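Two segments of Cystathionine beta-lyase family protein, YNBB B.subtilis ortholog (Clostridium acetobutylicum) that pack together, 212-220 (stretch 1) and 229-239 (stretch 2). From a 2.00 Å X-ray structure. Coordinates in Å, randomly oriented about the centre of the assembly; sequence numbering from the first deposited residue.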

# COMPACT_ATOMS: atom_id res chain seq x y z
N ASN D 212 -18.94 -38.20 -13.81
CA ASN D 212 -18.64 -36.99 -14.56
C ASN D 212 -19.25 -35.70 -14.02
O ASN D 212 -18.71 -34.61 -14.26
CB ASN D 212 -19.07 -37.17 -16.01
CG ASN D 212 -18.30 -38.27 -16.68
OD1 ASN D 212 -17.08 -38.20 -16.77
ND2 ASN D 212 -19.00 -39.31 -17.09
N VAL D 213 -20.38 -35.80 -13.32
CA VAL D 213 -21.03 -34.61 -12.76
C VAL D 213 -20.02 -33.88 -11.87
O VAL D 213 -19.30 -34.50 -11.10
CB VAL D 213 -22.36 -34.98 -12.01
CG1 VAL D 213 -22.06 -35.94 -10.81
CG2 VAL D 213 -23.09 -33.74 -11.56
N ILE D 214 -19.95 -32.55 -12.01
CA ILE D 214 -19.05 -31.75 -11.19
C ILE D 214 -19.55 -31.64 -9.77
O ILE D 214 -20.65 -31.20 -9.52
CB ILE D 214 -18.87 -30.30 -11.80
CG1 ILE D 214 -18.45 -30.43 -13.28
CG2 ILE D 214 -17.91 -29.48 -10.94
CD1 ILE D 214 -18.44 -29.12 -14.12
N VAL D 215 -18.76 -32.05 -8.80
CA VAL D 215 -19.13 -31.85 -7.41
C VAL D 215 -18.40 -30.61 -6.86
O VAL D 215 -17.16 -30.59 -6.71
CB VAL D 215 -18.86 -33.09 -6.58
CG1 VAL D 215 -19.03 -32.75 -5.09
CG2 VAL D 215 -19.74 -34.24 -7.05
N PHE D 216 -19.20 -29.57 -6.63
CA PHE D 216 -18.78 -28.29 -6.09
C PHE D 216 -19.14 -28.18 -4.63
O PHE D 216 -20.30 -28.46 -4.24
CB PHE D 216 -19.43 -27.12 -6.85
CG PHE D 216 -19.18 -25.78 -6.20
CD1 PHE D 216 -17.90 -25.22 -6.19
CD2 PHE D 216 -20.19 -25.09 -5.61
CE1 PHE D 216 -17.68 -23.98 -5.55
CE2 PHE D 216 -19.95 -23.88 -5.00
CZ PHE D 216 -18.69 -23.35 -4.97
N VAL D 217 -18.16 -27.82 -3.79
CA VAL D 217 -18.44 -27.52 -2.34
C VAL D 217 -18.06 -26.06 -1.96
O VAL D 217 -16.93 -25.64 -2.12
CB VAL D 217 -17.69 -28.48 -1.42
CG1 VAL D 217 -18.07 -28.33 0.08
CG2 VAL D 217 -17.94 -29.93 -1.89
N ASP D 218 -19.05 -25.31 -1.49
CA ASP D 218 -18.86 -24.01 -0.86
C ASP D 218 -18.17 -24.31 0.45
O ASP D 218 -18.78 -24.90 1.35
CB ASP D 218 -20.23 -23.39 -0.64
CG ASP D 218 -20.19 -22.11 0.20
OD1 ASP D 218 -19.09 -21.77 0.70
OD2 ASP D 218 -21.28 -21.48 0.38
N ASN D 219 -16.87 -23.97 0.55
CA ASN D 219 -16.05 -24.38 1.71
C ASN D 219 -15.93 -23.29 2.77
O ASN D 219 -15.12 -23.39 3.67
CB ASN D 219 -14.64 -24.73 1.23
CG ASN D 219 -13.97 -25.70 2.13
OD1 ASN D 219 -14.63 -26.56 2.72
ND2 ASN D 219 -12.61 -25.56 2.29
N CYS D 220 -16.69 -22.20 2.61
CA CYS D 220 -16.62 -21.12 3.57
C CYS D 220 -16.76 -21.56 5.04
O CYS D 220 -17.68 -22.27 5.37
CB CYS D 220 -17.69 -20.07 3.26
SG CYS D 220 -17.29 -19.00 1.83
N GLU D 229 -9.90 -31.49 3.78
CA GLU D 229 -10.79 -30.56 3.12
C GLU D 229 -11.64 -31.38 2.12
O GLU D 229 -11.39 -32.55 1.90
CB GLU D 229 -9.94 -29.49 2.39
CG GLU D 229 -9.10 -28.62 3.33
CD GLU D 229 -9.93 -27.82 4.31
OE1 GLU D 229 -11.07 -27.48 3.94
OE2 GLU D 229 -9.44 -27.54 5.46
N PRO D 230 -12.70 -30.79 1.58
CA PRO D 230 -13.61 -31.54 0.68
C PRO D 230 -12.92 -32.09 -0.57
O PRO D 230 -13.32 -33.12 -1.10
CB PRO D 230 -14.65 -30.50 0.33
CG PRO D 230 -14.60 -29.53 1.48
CD PRO D 230 -13.17 -29.43 1.85
N THR D 231 -11.85 -31.42 -1.00
CA THR D 231 -11.07 -31.82 -2.15
C THR D 231 -10.28 -33.11 -1.89
O THR D 231 -9.80 -33.76 -2.81
CB THR D 231 -10.16 -30.70 -2.60
OG1 THR D 231 -9.45 -30.17 -1.49
CG2 THR D 231 -10.98 -29.59 -3.24
N ASP D 232 -10.14 -33.47 -0.63
CA ASP D 232 -9.49 -34.71 -0.22
C ASP D 232 -10.48 -35.88 -0.24
O ASP D 232 -10.09 -37.02 -0.06
CB ASP D 232 -8.95 -34.59 1.20
CG ASP D 232 -7.82 -33.57 1.32
OD1 ASP D 232 -6.86 -33.71 0.58
OD2 ASP D 232 -7.88 -32.63 2.16
N VAL D 233 -11.77 -35.60 -0.40
CA VAL D 233 -12.77 -36.69 -0.42
C VAL D 233 -13.67 -36.65 -1.66
O VAL D 233 -14.84 -37.02 -1.61
CB VAL D 233 -13.57 -36.72 0.94
CG1 VAL D 233 -12.60 -37.04 2.12
CG2 VAL D 233 -14.25 -35.46 1.19
N GLY D 234 -13.14 -36.12 -2.76
CA GLY D 234 -13.81 -36.18 -4.07
C GLY D 234 -14.42 -34.93 -4.64
O GLY D 234 -15.04 -34.99 -5.68
N ALA D 235 -14.30 -33.80 -3.96
CA ALA D 235 -14.82 -32.58 -4.50
C ALA D 235 -13.99 -32.24 -5.74
O ALA D 235 -12.76 -32.34 -5.71
CB ALA D 235 -14.75 -31.41 -3.44
N ASP D 236 -14.67 -31.81 -6.81
CA ASP D 236 -14.01 -31.36 -8.05
C ASP D 236 -13.56 -29.91 -8.02
O ASP D 236 -12.64 -29.52 -8.70
CB ASP D 236 -14.95 -31.54 -9.23
CG ASP D 236 -15.22 -33.00 -9.54
OD1 ASP D 236 -14.25 -33.77 -9.63
OD2 ASP D 236 -16.40 -33.38 -9.67
N ILE D 237 -14.25 -29.10 -7.24
CA ILE D 237 -13.99 -27.71 -7.15
C ILE D 237 -14.60 -27.18 -5.87
O ILE D 237 -15.69 -27.60 -5.43
CB ILE D 237 -14.46 -26.96 -8.43
CG1 ILE D 237 -14.08 -25.48 -8.38
CG2 ILE D 237 -15.94 -27.22 -8.75
CD1 ILE D 237 -14.37 -24.68 -9.70
N ILE D 238 -13.86 -26.29 -5.24
CA ILE D 238 -14.29 -25.63 -3.99
C ILE D 238 -14.03 -24.12 -4.11
O ILE D 238 -13.28 -23.70 -4.98
CB ILE D 238 -13.60 -26.20 -2.74
CG1 ILE D 238 -12.09 -25.88 -2.72
CG2 ILE D 238 -13.81 -27.71 -2.63
CD1 ILE D 238 -11.40 -26.31 -1.41
N ALA D 239 -14.67 -23.33 -3.25
CA ALA D 239 -14.52 -21.88 -3.23
C ALA D 239 -14.71 -21.39 -1.83
O ALA D 239 -15.43 -22.02 -1.01
CB ALA D 239 -15.52 -21.17 -4.16
O HOH W 1 -16.20 -34.29 -12.82

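E229 reaches the first stretch through its carboxylate: N219 ND2 donates to E229 OE1 at 3.0 Å with an N-H...O angle of 174°, nearly linear. P230 packs its ring against V217, with CG 3.9 Å from V217 CG1. T231, D232 and V233 make no contact; the turn they help form is held from within, D232 N donating to E229 O and A235 N to P230 O. G234, at phi/psi 108/1, would jam a CB against the preceding carbonyl oxygen. A235 CB then meets V217 CG2 at 3.8 Å.

D236 opens the strand pairing with two hydrogen bonds to V215. Its OD2 accepts from V215 N (2.8 Å, 172°), so a side chain takes the place of a backbone carbonyl, while its own N donates to V215 O (2.8 Å, 142°).

From I237 the register is parallel, the strand axes lying 19° apart. I237 O accepts from V217 N at 3.0 Å and also receives a CA-H...O contact from F216 CA at 3.2 Å; its CG2 lies 3.7 Å from I214 CG2. On the opposite sheet face, I238 CG2 approaches V217 CB at 4.1 Å. A239 N bonds only weakly to V217 O (3.4 Å, 146°), but A239 O accepts firmly from N219 N (2.9 Å), and A239 CB sits at the F216 ring edge, 3.8 Å from F216 CE1.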